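Local coordinates for protein inorganic pyrophosphatase (Helicobacter pylori, PDB 2BQX) that hydrolyses inorganic pyrophosphate to two phosphate ions with the help of magnesium, working as a homohexamer, at residues V17-L31 against R42-F56. Sequence-based numbering, arbitrary orientation.
Sequences VVIEISKHSNIKYEL and RVLYGAQNYPANYGF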
loop_
_atom_site.group_PDB
_atom_site.type_symbol
_atom_site.label_atom_id
_atom_site.label_comp_id
_atom_site.label_asym_id
_atom_site.label_seq_id
_atom_site.Cartn_x
_atom_site.Cartn_y
_atom_site.Cartn_z
ATOM N N VAL A 17 19.800 12.125 -11.716
ATOM C CA VAL A 17 19.087 12.717 -10.602
ATOM C C VAL A 17 19.055 11.701 -9.474
ATOM O O VAL A 17 18.586 10.572 -9.648
ATOM C CB VAL A 17 17.643 13.113 -10.983
ATOM C CG1 VAL A 17 16.924 13.668 -9.758
ATOM C CG2 VAL A 17 17.665 14.161 -12.086
ATOM N N VAL A 18 19.605 12.097 -8.331
ATOM C CA VAL A 18 19.623 11.249 -7.149
ATOM C C VAL A 18 18.319 11.524 -6.415
ATOM O O VAL A 18 18.086 12.634 -5.944
ATOM C CB VAL A 18 20.814 11.591 -6.222
ATOM C CG1 VAL A 18 20.737 10.767 -4.949
ATOM C CG2 VAL A 18 22.126 11.311 -6.945
ATOM N N ILE A 19 17.464 10.512 -6.337
ATOM C CA ILE A 19 16.170 10.646 -5.681
ATOM C C ILE A 19 16.280 10.664 -4.161
ATOM O O ILE A 19 16.895 9.781 -3.572
ATOM C CB ILE A 19 15.241 9.479 -6.070
ATOM C CG1 ILE A 19 15.126 9.386 -7.593
ATOM C CG2 ILE A 19 13.877 9.679 -5.439
ATOM C CD1 ILE A 19 14.555 10.620 -8.249
ATOM N N GLU A 20 15.673 11.661 -3.532
ATOM C CA GLU A 20 15.692 11.766 -2.080
ATOM C C GLU A 20 14.282 11.669 -1.508
ATOM O O GLU A 20 14.103 11.392 -0.324
ATOM C CB GLU A 20 16.309 13.093 -1.647
ATOM C CG GLU A 20 17.782 13.233 -1.972
ATOM C CD GLU A 20 18.315 14.595 -1.587
ATOM O OE1 GLU A 20 17.739 15.597 -2.055
ATOM O OE2 GLU A 20 19.302 14.663 -0.824
ATOM N N ILE A 21 13.283 11.918 -2.352
ATOM C CA ILE A 21 11.892 11.860 -1.927
ATOM C C ILE A 21 11.098 11.101 -2.977
ATOM O O ILE A 21 11.167 11.423 -4.157
ATOM C CB ILE A 21 11.277 13.264 -1.785
ATOM C CG1 ILE A 21 12.170 14.137 -0.898
ATOM C CG2 ILE A 21 9.874 13.147 -1.198
ATOM C CD1 ILE A 21 11.699 15.566 -0.780
ATOM N N SER A 22 10.353 10.092 -2.543
ATOM C CA SER A 22 9.558 9.285 -3.462
ATOM C C SER A 22 8.175 9.900 -3.649
ATOM O O SER A 22 7.578 10.404 -2.694
ATOM C CB SER A 22 9.435 7.857 -2.918
ATOM O OG SER A 22 8.943 6.976 -3.909
ATOM N N LYS A 23 7.671 9.867 -4.879
ATOM C CA LYS A 23 6.349 10.424 -5.169
ATOM C C LYS A 23 5.318 9.861 -4.186
ATOM O O LYS A 23 5.365 8.680 -3.842
ATOM C CB LYS A 23 5.931 10.074 -6.607
ATOM C CG LYS A 23 4.617 10.711 -7.032
ATOM C CD LYS A 23 4.184 10.262 -8.418
ATOM C CE LYS A 23 2.927 11.000 -8.851
ATOM N NZ LYS A 23 2.384 10.452 -10.128
ATOM N N HIS A 24 4.405 10.723 -3.738
ATOM C CA HIS A 24 3.328 10.380 -2.801
ATOM C C HIS A 24 3.744 10.285 -1.337
ATOM O O HIS A 24 2.891 10.211 -0.454
ATOM C CB HIS A 24 2.640 9.063 -3.199
ATOM C CG HIS A 24 2.014 9.097 -4.559
ATOM N ND1 HIS A 24 1.109 10.066 -4.933
ATOM C CD2 HIS A 24 2.162 8.285 -5.633
ATOM C CE1 HIS A 24 0.727 9.852 -6.179
ATOM N NE2 HIS A 24 1.349 8.778 -6.626
ATOM N N SER A 25 5.044 10.284 -1.071
ATOM C CA SER A 25 5.524 10.183 0.303
ATOM C C SER A 25 5.421 11.519 1.031
ATOM O O SER A 25 5.386 12.578 0.400
ATOM C CB SER A 25 6.983 9.708 0.314
ATOM O OG SER A 25 7.502 9.685 1.634
ATOM N N ASN A 26 5.354 11.467 2.360
ATOM C CA ASN A 26 5.317 12.684 3.165
ATOM C C ASN A 26 6.614 12.724 3.979
ATOM O O ASN A 26 6.738 13.480 4.938
ATOM C CB ASN A 26 4.082 12.709 4.088
ATOM C CG ASN A 26 4.098 11.612 5.140
ATOM O OD1 ASN A 26 4.773 10.593 4.985
ATOM N ND2 ASN A 26 3.332 11.813 6.217
ATOM N N ILE A 27 7.585 11.914 3.572
ATOM C CA ILE A 27 8.871 11.871 4.261
ATOM C C ILE A 27 9.988 12.353 3.347
ATOM O O ILE A 27 10.252 11.761 2.300
ATOM C CB ILE A 27 9.230 10.446 4.731
ATOM C CG1 ILE A 27 8.149 9.913 5.676
ATOM C CG2 ILE A 27 10.595 10.472 5.443
ATOM C CD1 ILE A 27 8.339 8.462 6.077
ATOM N N LYS A 28 10.646 13.435 3.741
ATOM C CA LYS A 28 11.754 13.958 2.952
ATOM C C LYS A 28 13.068 13.397 3.488
ATOM O O LYS A 28 13.376 13.562 4.668
ATOM C CB LYS A 28 11.792 15.485 3.038
ATOM C CG LYS A 28 12.987 16.126 2.342
ATOM C CD LYS A 28 12.976 17.636 2.540
ATOM C CE LYS A 28 14.113 18.318 1.788
ATOM N NZ LYS A 28 15.445 17.943 2.325
ATOM N N TYR A 29 13.831 12.725 2.629
ATOM C CA TYR A 29 15.131 12.192 3.028
ATOM C C TYR A 29 16.174 13.143 2.456
ATOM O O TYR A 29 15.865 13.980 1.603
ATOM C CB TYR A 29 15.369 10.788 2.446
ATOM C CG TYR A 29 14.476 9.718 3.022
ATOM C CD1 TYR A 29 14.817 9.053 4.203
ATOM C CD2 TYR A 29 13.266 9.397 2.410
ATOM C CE1 TYR A 29 13.973 8.098 4.760
ATOM C CE2 TYR A 29 12.413 8.445 2.960
ATOM C CZ TYR A 29 12.772 7.801 4.137
ATOM O OH TYR A 29 11.922 6.880 4.712
ATOM N N GLU A 30 17.406 13.019 2.934
ATOM C CA GLU A 30 18.493 13.855 2.444
ATOM C C GLU A 30 19.793 13.069 2.489
ATOM O O GLU A 30 20.236 12.648 3.553
ATOM C CB GLU A 30 18.615 15.125 3.285
ATOM C CG GLU A 30 19.794 16.005 2.909
ATOM C CD GLU A 30 19.727 17.372 3.565
ATOM O OE1 GLU A 30 18.929 18.218 3.103
ATOM O OE2 GLU A 30 20.464 17.590 4.547
ATOM N N LEU A 31 20.398 12.877 1.323
ATOM C CA LEU A 31 21.639 12.125 1.221
ATOM C C LEU A 31 22.827 12.914 1.759
ATOM O O LEU A 31 23.014 14.083 1.423
ATOM C CB LEU A 31 21.899 11.738 -0.235
ATOM C CG LEU A 31 23.036 10.743 -0.476
ATOM C CD1 LEU A 31 22.628 9.383 0.062
ATOM C CD2 LEU A 31 23.335 10.655 -1.970
ATOM N N ARG A 42 12.791 15.314 7.141
ATOM C CA ARG A 42 11.558 15.932 7.595
ATOM C C ARG A 42 10.321 15.131 7.248
ATOM O O ARG A 42 10.275 14.457 6.224
ATOM C CB ARG A 42 11.444 17.326 6.968
ATOM C CG ARG A 42 10.130 18.049 7.210
ATOM C CD ARG A 42 10.015 18.497 8.655
ATOM N NE ARG A 42 11.263 19.088 9.127
ATOM C CZ ARG A 42 11.873 20.117 8.549
ATOM N NH1 ARG A 42 13.012 20.578 9.052
ATOM N NH2 ARG A 42 11.343 20.689 7.471
ATOM N N VAL A 43 9.331 15.194 8.128
ATOM C CA VAL A 43 8.054 14.551 7.882
ATOM C C VAL A 43 7.129 15.747 7.757
ATOM O O VAL A 43 7.039 16.568 8.674
ATOM C CB VAL A 43 7.591 13.663 9.055
ATOM C CG1 VAL A 43 6.231 13.063 8.727
ATOM C CG2 VAL A 43 8.597 12.538 9.300
ATOM N N LEU A 44 6.467 15.866 6.614
ATOM C CA LEU A 44 5.566 16.994 6.367
ATOM C C LEU A 44 4.630 17.243 7.549
ATOM O O LEU A 44 4.061 16.308 8.108
ATOM C CB LEU A 44 4.746 16.736 5.098
ATOM C CG LEU A 44 5.521 16.639 3.779
ATOM C CD1 LEU A 44 4.555 16.343 2.648
ATOM C CD2 LEU A 44 6.259 17.955 3.511
ATOM N N TYR A 45 4.484 18.509 7.925
ATOM C CA TYR A 45 3.616 18.889 9.038
ATOM C C TYR A 45 2.145 18.783 8.652
ATOM O O TYR A 45 1.293 18.539 9.499
ATOM C CB TYR A 45 3.888 20.333 9.459
ATOM C CG TYR A 45 5.134 20.556 10.296
ATOM C CD1 TYR A 45 6.310 19.846 10.054
ATOM C CD2 TYR A 45 5.148 21.536 11.287
ATOM C CE1 TYR A 45 7.478 20.118 10.785
ATOM C CE2 TYR A 45 6.297 21.820 12.017
ATOM C CZ TYR A 45 7.458 21.108 11.761
ATOM O OH TYR A 45 8.599 21.399 12.477
ATOM N N GLY A 46 1.859 18.980 7.369
ATOM C CA GLY A 46 0.489 18.929 6.908
ATOM C C GLY A 46 0.082 17.626 6.262
ATOM O O GLY A 46 0.907 16.734 6.040
ATOM N N ALA A 47 -1.209 17.526 5.962
ATOM C CA ALA A 47 -1.778 16.340 5.331
ATOM C C ALA A 47 -1.516 16.460 3.838
ATOM O O ALA A 47 -2.432 16.676 3.048
ATOM C CB ALA A 47 -3.276 16.287 5.609
ATOM N N GLN A 48 -0.250 16.317 3.464
ATOM C CA GLN A 48 0.160 16.441 2.075
ATOM C C GLN A 48 1.121 15.337 1.668
ATOM O O GLN A 48 1.557 14.545 2.496
ATOM C CB GLN A 48 0.831 17.801 1.861
ATOM C CG GLN A 48 -0.110 18.987 2.016
ATOM C CD GLN A 48 0.630 20.309 2.106
ATOM O OE1 GLN A 48 1.169 20.668 3.157
ATOM N NE2 GLN A 48 0.667 21.039 1.000
ATOM N N ASN A 49 1.439 15.286 0.381
ATOM C CA ASN A 49 2.363 14.291 -0.127
ATOM C C ASN A 49 3.048 14.855 -1.354
ATOM O O ASN A 49 2.436 15.604 -2.116
ATOM C CB ASN A 49 1.623 12.991 -0.456
ATOM C CG ASN A 49 0.212 13.226 -0.963
ATOM O OD1 ASN A 49 -0.719 13.484 -0.187
ATOM N ND2 ASN A 49 0.046 13.139 -2.274
ATOM N N TYR A 50 4.322 14.523 -1.541
ATOM C CA TYR A 50 5.054 15.045 -2.690
ATOM C C TYR A 50 4.407 14.649 -4.008
ATOM O O TYR A 50 4.172 13.472 -4.272
ATOM C CB TYR A 50 6.517 14.596 -2.645
ATOM C CG TYR A 50 7.352 15.447 -1.726
ATOM C CD1 TYR A 50 7.313 15.271 -0.345
ATOM C CD2 TYR A 50 8.163 16.459 -2.240
ATOM C CE1 TYR A 50 8.067 16.085 0.501
ATOM C CE2 TYR A 50 8.912 17.275 -1.405
ATOM C CZ TYR A 50 8.863 17.083 -0.039
ATOM O OH TYR A 50 9.618 17.890 0.785
ATOM N N PRO A 51 4.105 15.643 -4.853
ATOM C CA PRO A 51 3.468 15.422 -6.155
ATOM C C PRO A 51 4.354 14.802 -7.227
ATOM O O PRO A 51 3.902 14.542 -8.342
ATOM C CB PRO A 51 2.982 16.815 -6.532
ATOM C CG PRO A 51 4.064 17.684 -5.992
ATOM C CD PRO A 51 4.335 17.082 -4.620
ATOM N N ALA A 52 5.615 14.568 -6.889
ATOM C CA ALA A 52 6.549 13.953 -7.830
ATOM C C ALA A 52 7.738 13.426 -7.071
ATOM O O ALA A 52 7.887 13.680 -5.881
ATOM C CB ALA A 52 7.030 14.974 -8.859
ATOM N N ASN A 53 8.578 12.678 -7.768
ATOM C CA ASN A 53 9.793 12.176 -7.166
ATOM C C ASN A 53 10.647 13.433 -7.091
ATOM O O ASN A 53 10.522 14.322 -7.936
ATOM C CB ASN A 53 10.419 11.116 -8.066
ATOM C CG ASN A 53 9.527 9.892 -8.216
ATOM O OD1 ASN A 53 9.281 9.167 -7.242
ATOM N ND2 ASN A 53 9.028 9.658 -9.434
ATOM N N TYR A 54 11.503 13.505 -6.082
ATOM C CA TYR A 54 12.326 14.685 -5.857
ATOM C C TYR A 54 13.775 14.332 -5.546
ATOM O O TYR A 54 14.038 13.404 -4.786
ATOM C CB TYR A 54 11.717 15.451 -4.684
ATOM C CG TYR A 54 12.363 16.768 -4.358
ATOM C CD1 TYR A 54 13.592 16.835 -3.693
ATOM C CD2 TYR A 54 11.735 17.959 -4.704
ATOM C CE1 TYR A 54 14.171 18.069 -3.384
ATOM C CE2 TYR A 54 12.298 19.184 -4.401
ATOM C CZ TYR A 54 13.512 19.236 -3.745
ATOM O OH TYR A 54 14.046 20.468 -3.464
ATOM N N GLY A 55 14.714 15.080 -6.118
ATOM C CA GLY A 55 16.112 14.797 -5.856
ATOM C C GLY A 55 17.045 15.926 -6.251
ATOM O O GLY A 55 16.627 17.078 -6.368
ATOM N N PHE A 56 18.313 15.601 -6.460
ATOM C CA PHE A 56 19.285 16.619 -6.845
ATOM C C PHE A 56 20.210 16.099 -7.935
ATOM O O PHE A 56 20.315 14.890 -8.155
ATOM C CB PHE A 56 20.109 17.047 -5.624
ATOM C CG PHE A 56 21.051 15.984 -5.122
ATOM C CD1 PHE A 56 22.305 15.809 -5.710
ATOM C CD2 PHE A 56 20.671 15.134 -4.084
ATOM C CE1 PHE A 56 23.161 14.808 -5.274
ATOM C CE2 PHE A 56 21.521 14.128 -3.641
ATOM C CZ PHE A 56 22.771 13.962 -4.237
HETATM O O HOH W 1 0.984 12.867 -4.717
#
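Y54 O takes two backbone N-H groups at once, E20 N at 2.7 Å and I21 N at 3.0 Å, and Y54 N returns a bond to I21 O. Two residues thus face one, a classic beta bulge, and beyond it V18 and F56 exchange a bond in each direction. Past the strand end, K23 N bonds N53 OD1 at 2.9 Å, approaching from above the amide plane rather than along a lone pair; the same oxygen also accepts from F78 N. The type II turn S22-S25 is then held by H24 N to Y50 O and Y50 N to S25 O, before K28 and R42 pair reciprocally in the antiparallel hairpin formed with strand 38-43. The bulged strand belongs to the large mixed sheet, so this run of bonds joins sheet and hairpin. The CB atoms of Y54, K28 and R42 leave the backbone on the same side of both, consistent with predicted roles in substrate binding; Y54 OH bonds K103 NZ, and K28 NZ bridges both D41 and E30. E20 OE2 is held by L31 N at 3.0 Å. I21 packs against both tyrosines: CG2 sits over one face of the Y50 ring, 3.6 Å from its centroid, while CD1 presses on Y50 CZ at 3.3 Å. With chi1 at -52°, its CG1 branch turns beside the backbone N and carries CD1 to the Y54 ring too. At the far end V18 CB lies over one face of the F56 ring, toward its rim, a CH-pi contact 3.9 Å from the centroid, and the E20 carboxylate meets the ring edge, planes 73° apart.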